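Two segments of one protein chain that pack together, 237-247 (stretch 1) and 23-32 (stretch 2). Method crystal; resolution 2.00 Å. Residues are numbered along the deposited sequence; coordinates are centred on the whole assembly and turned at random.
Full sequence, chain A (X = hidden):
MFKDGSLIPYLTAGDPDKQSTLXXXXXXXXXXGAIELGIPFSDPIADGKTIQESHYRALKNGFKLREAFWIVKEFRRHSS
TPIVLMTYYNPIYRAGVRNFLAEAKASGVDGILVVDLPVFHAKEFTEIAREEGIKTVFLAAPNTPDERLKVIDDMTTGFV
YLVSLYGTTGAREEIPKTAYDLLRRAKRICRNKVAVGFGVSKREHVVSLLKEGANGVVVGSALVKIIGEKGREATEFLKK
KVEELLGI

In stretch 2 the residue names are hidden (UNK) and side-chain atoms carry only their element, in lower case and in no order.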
# COMPACT_ATOMS: atom_id res chain seq x y z
N PHE A 237 -11.10 -2.23 -17.21
CA PHE A 237 -9.79 -2.77 -17.52
C PHE A 237 -9.04 -3.18 -16.25
O PHE A 237 -8.21 -4.08 -16.28
CB PHE A 237 -8.97 -1.76 -18.34
CG PHE A 237 -9.67 -1.32 -19.61
CD1 PHE A 237 -10.43 -0.16 -19.63
CD2 PHE A 237 -9.59 -2.10 -20.76
CE1 PHE A 237 -11.11 0.23 -20.79
CE2 PHE A 237 -10.27 -1.72 -21.92
CZ PHE A 237 -11.03 -0.56 -21.93
N LEU A 238 -9.33 -2.51 -15.13
CA LEU A 238 -8.69 -2.85 -13.86
C LEU A 238 -9.16 -4.24 -13.42
O LEU A 238 -8.36 -5.07 -13.00
CB LEU A 238 -9.04 -1.81 -12.79
CG LEU A 238 -8.48 -0.40 -12.98
CD1 LEU A 238 -9.06 0.55 -11.94
CD2 LEU A 238 -6.96 -0.43 -12.90
N LYS A 239 -10.47 -4.49 -13.53
CA LYS A 239 -11.02 -5.78 -13.14
C LYS A 239 -10.43 -6.88 -14.01
O LYS A 239 -10.06 -7.95 -13.51
CB LYS A 239 -12.55 -5.76 -13.29
CG LYS A 239 -13.23 -4.61 -12.55
CD LYS A 239 -14.75 -4.60 -12.74
CE LYS A 239 -15.42 -5.76 -12.00
NZ LYS A 239 -16.08 -6.72 -12.93
N LYS A 240 -10.32 -6.62 -15.31
CA LYS A 240 -9.77 -7.61 -16.23
C LYS A 240 -8.31 -7.92 -15.91
O LYS A 240 -7.87 -9.06 -16.04
CB LYS A 240 -9.91 -7.12 -17.67
CG LYS A 240 -11.32 -7.28 -18.21
CD LYS A 240 -11.61 -8.75 -18.50
CE LYS A 240 -11.01 -9.16 -19.84
NZ LYS A 240 -10.68 -10.61 -19.90
N LYS A 241 -7.55 -6.91 -15.49
CA LYS A 241 -6.15 -7.13 -15.16
C LYS A 241 -6.01 -7.94 -13.87
O LYS A 241 -5.18 -8.85 -13.79
CB LYS A 241 -5.42 -5.78 -15.05
CG LYS A 241 -4.00 -5.88 -14.53
CD LYS A 241 -3.19 -6.99 -15.20
CE LYS A 241 -2.41 -6.51 -16.41
NZ LYS A 241 -1.27 -7.45 -16.69
N VAL A 242 -6.81 -7.62 -12.86
CA VAL A 242 -6.76 -8.36 -11.60
C VAL A 242 -7.21 -9.79 -11.88
O VAL A 242 -6.65 -10.74 -11.34
CB VAL A 242 -7.68 -7.72 -10.52
CG1 VAL A 242 -7.75 -8.61 -9.29
CG2 VAL A 242 -7.14 -6.34 -10.14
N GLU A 243 -8.22 -9.94 -12.73
CA GLU A 243 -8.71 -11.27 -13.07
C GLU A 243 -7.59 -12.10 -13.69
O GLU A 243 -7.40 -13.26 -13.33
CB GLU A 243 -9.90 -11.17 -14.02
CG GLU A 243 -11.23 -11.29 -13.32
CD GLU A 243 -12.40 -10.95 -14.21
OE1 GLU A 243 -12.38 -11.32 -15.40
OE2 GLU A 243 -13.35 -10.31 -13.71
N GLU A 244 -6.85 -11.49 -14.61
CA GLU A 244 -5.74 -12.18 -15.25
C GLU A 244 -4.70 -12.61 -14.21
O GLU A 244 -4.17 -13.72 -14.26
CB GLU A 244 -5.09 -11.26 -16.28
CG GLU A 244 -3.74 -11.77 -16.80
CD GLU A 244 -2.93 -10.66 -17.48
OE1 GLU A 244 -1.72 -10.86 -17.70
OE2 GLU A 244 -3.52 -9.60 -17.78
N LEU A 245 -4.40 -11.71 -13.28
CA LEU A 245 -3.41 -12.01 -12.26
C LEU A 245 -3.89 -13.09 -11.30
O LEU A 245 -3.09 -13.81 -10.71
CB LEU A 245 -3.06 -10.74 -11.49
CG LEU A 245 -2.37 -9.67 -12.35
CD1 LEU A 245 -2.12 -8.42 -11.51
CD2 LEU A 245 -1.06 -10.23 -12.90
N LEU A 246 -5.21 -13.20 -11.14
CA LEU A 246 -5.79 -14.21 -10.28
C LEU A 246 -5.95 -15.52 -11.05
O LEU A 246 -6.28 -16.56 -10.47
CB LEU A 246 -7.15 -13.75 -9.74
CG LEU A 246 -7.13 -12.65 -8.67
CD1 LEU A 246 -8.54 -12.35 -8.19
CD2 LEU A 246 -6.27 -13.11 -7.50
N GLY A 247 -5.71 -15.46 -12.35
CA GLY A 247 -5.82 -16.62 -13.20
C GLY A 247 -7.23 -17.19 -13.29
O GLY A 247 -7.41 -18.37 -13.60
N UNK A 23 -14.76 4.74 -7.13
CA UNK A 23 -15.31 3.82 -8.10
C UNK A 23 -14.36 2.65 -8.35
O UNK A 23 -14.80 1.50 -8.49
c UNK A 23 -15.58 4.53 -9.43
n UNK A 23 -17.00 6.21 -10.44
o UNK A 23 -17.54 5.45 -8.39
c UNK A 23 -16.79 5.44 -9.38
N UNK A 24 -13.07 2.93 -8.42
CA UNK A 24 -12.09 1.87 -8.65
C UNK A 24 -12.08 0.90 -7.47
O UNK A 24 -12.07 -0.31 -7.66
c UNK A 24 -9.57 4.36 -10.05
c UNK A 24 -10.21 5.03 -12.28
c UNK A 24 -10.68 2.44 -8.85
c UNK A 24 -11.20 4.05 -12.27
c UNK A 24 -11.37 3.23 -11.15
c UNK A 24 -10.55 3.37 -10.03
c UNK A 24 -9.39 5.19 -11.16
N UNK A 25 -12.07 1.44 -6.25
CA UNK A 25 -12.05 0.61 -5.05
C UNK A 25 -13.24 -0.33 -4.97
O UNK A 25 -13.10 -1.53 -4.68
c UNK A 25 -9.53 1.40 -3.47
c UNK A 25 -10.89 3.14 -2.29
c UNK A 25 -12.01 1.49 -3.80
c UNK A 25 -10.74 2.32 -3.56
N UNK A 26 -14.43 0.20 -5.23
CA UNK A 26 -15.65 -0.61 -5.19
C UNK A 26 -15.61 -1.72 -6.23
O UNK A 26 -16.10 -2.82 -6.00
c UNK A 26 -16.87 0.29 -5.40
c UNK A 26 -17.13 1.25 -4.23
c UNK A 26 -18.13 2.33 -4.62
c UNK A 26 -17.64 0.44 -3.04
N UNK A 27 -15.01 -1.44 -7.39
CA UNK A 27 -14.93 -2.45 -8.43
C UNK A 27 -13.91 -3.55 -8.14
O UNK A 27 -14.10 -4.70 -8.55
c UNK A 27 -14.61 -1.79 -9.77
N UNK A 28 -12.83 -3.22 -7.43
CA UNK A 28 -11.80 -4.21 -7.13
C UNK A 28 -11.99 -4.92 -5.79
O UNK A 28 -11.34 -5.93 -5.51
c UNK A 28 -8.58 -2.22 -8.19
c UNK A 28 -9.92 -2.92 -8.43
c UNK A 28 -9.79 -3.99 -9.50
c UNK A 28 -10.41 -3.55 -7.12
N UNK A 29 -12.89 -4.40 -4.97
CA UNK A 29 -13.13 -4.97 -3.65
C UNK A 29 -13.36 -6.49 -3.61
O UNK A 29 -12.80 -7.17 -2.75
o UNK A 29 -13.26 -4.73 -0.89
c UNK A 29 -14.34 -4.53 -1.48
o UNK A 29 -15.44 -4.52 -0.90
c UNK A 29 -14.30 -4.27 -2.97
N UNK A 30 -14.17 -7.02 -4.52
CA UNK A 30 -14.45 -8.45 -4.51
C UNK A 30 -13.24 -9.35 -4.77
O UNK A 30 -13.30 -10.55 -4.55
o UNK A 30 -16.64 -8.51 -8.87
c UNK A 30 -16.19 -9.18 -7.91
c UNK A 30 -15.21 -8.52 -6.95
o UNK A 30 -16.50 -10.37 -7.72
c UNK A 30 -15.55 -8.81 -5.51
N UNK A 31 -12.13 -8.77 -5.22
CA UNK A 31 -10.94 -9.56 -5.49
C UNK A 31 -9.84 -9.29 -4.47
O UNK A 31 -8.86 -10.03 -4.40
c UNK A 31 -11.62 -10.48 -8.67
c UNK A 31 -11.29 -9.28 -8.04
c UNK A 31 -11.81 -8.10 -8.56
c UNK A 31 -10.34 -9.25 -6.87
c UNK A 31 -12.94 -9.31 -10.30
c UNK A 31 -12.45 -10.50 -9.79
c UNK A 31 -12.63 -8.11 -9.69
o UNK A 31 -13.74 -9.32 -11.42
N UNK A 32 -10.01 -8.23 -3.68
CA UNK A 32 -8.99 -7.81 -2.72
C UNK A 32 -9.05 -8.40 -1.31
O UNK A 32 -10.13 -8.57 -0.74
c UNK A 32 -9.00 -6.29 -2.63

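Position 23 carries two carbons, the second bearing one oxygen and one nitrogen, and it is out of reach of stretch 1. A short amide is Asn23, whose backbone O accepts the helical bond from N of residue 27.

Position 24 has one carbon leading to a ring of six carbons with no heteroatom. One face of that ring is covered by Leu238 CD1. This is Phe24; Leu238 CD1 lies 3.6 Å from Phe24 CD1 and 4.0 Å from the ring centroid, 26° off the normal, a CH-pi contact over the face.

Positions 25 and 26 each hold four carbons forked at the second, and neither reaches stretch 1. The fork after a single methylene gives Leu25 and Leu26. The first is buried all the same, so a leucine here need not serve this particular contact.

Position 27 has one carbon and nothing more, pointing toward stretch 1. It is Ala27. The aliphatic part of Lys239 runs past it, with Lys239 CD 4.1 Å from Ala27 CB and Lys239 CE 3.8 Å from Ala27 O.

Position 28 again shows four carbons forked at the second. Its CA-to-CB bond points sideways, but the end of the side chain comes nearer stretch 1 and meets Leu238 and Val242. This is Leu28: its CD2 sits 3.6 Å from Val242 CG2 and 4.0 Å from Leu238 CB, filling the space between residues one helical turn apart.

Position 29 has two carbons, the second with two oxygens, and is out of reach. It is Asp29, its carboxylate oxygens hydrogen-bonded elsewhere in the structure.

Position 30 has three carbons, the third carrying two oxygens, with its end drawn nearer to Lys239. This is Glu30. Lys239 NZ and Glu30 OE1 are 4.5 Å apart, opposite charges that are near but form no salt bridge.

Position 31 has one carbon, a six-carbon ring and an oxygen on that ring, and it touches Lys239, Val242, Glu243 and Leu246. It is Tyr31, with the largest covered area in the contact. Its OH donates a short 2.5 Å hydrogen bond to Glu243 OE2, while Val242 CG1 lies 3.6 Å from Tyr31 CB and Leu246 CD1 3.6 Å from Tyr31 CD2.

Position 32 has one carbon, sideways and without contact: Ala32. Its backbone N bonds to Asp29 O.

The rules follow from this spacing. The two helix axes approach to 9.8 Å at 37°, and Lys239 CA and Leu28 CA, the nearest such pair, are 6.3 Å apart. Leu238, Val242 and Leu246 repeat every four residues, offering one apolar stripe to Phe24, Leu28 and Tyr31 in turn. Lys239 and Glu243, also four apart, point sideways and lend the contact a polar margin. Tyr31 joins both patterns, for its carbons pack on the stripe while its hydroxyl reaches the carboxylate. Stretch 1 then ends its helix in a Schellman motif at Gly247, whose positive phi favours glycine.

Stretch 2, residues 23-32: NFLLALDEYA
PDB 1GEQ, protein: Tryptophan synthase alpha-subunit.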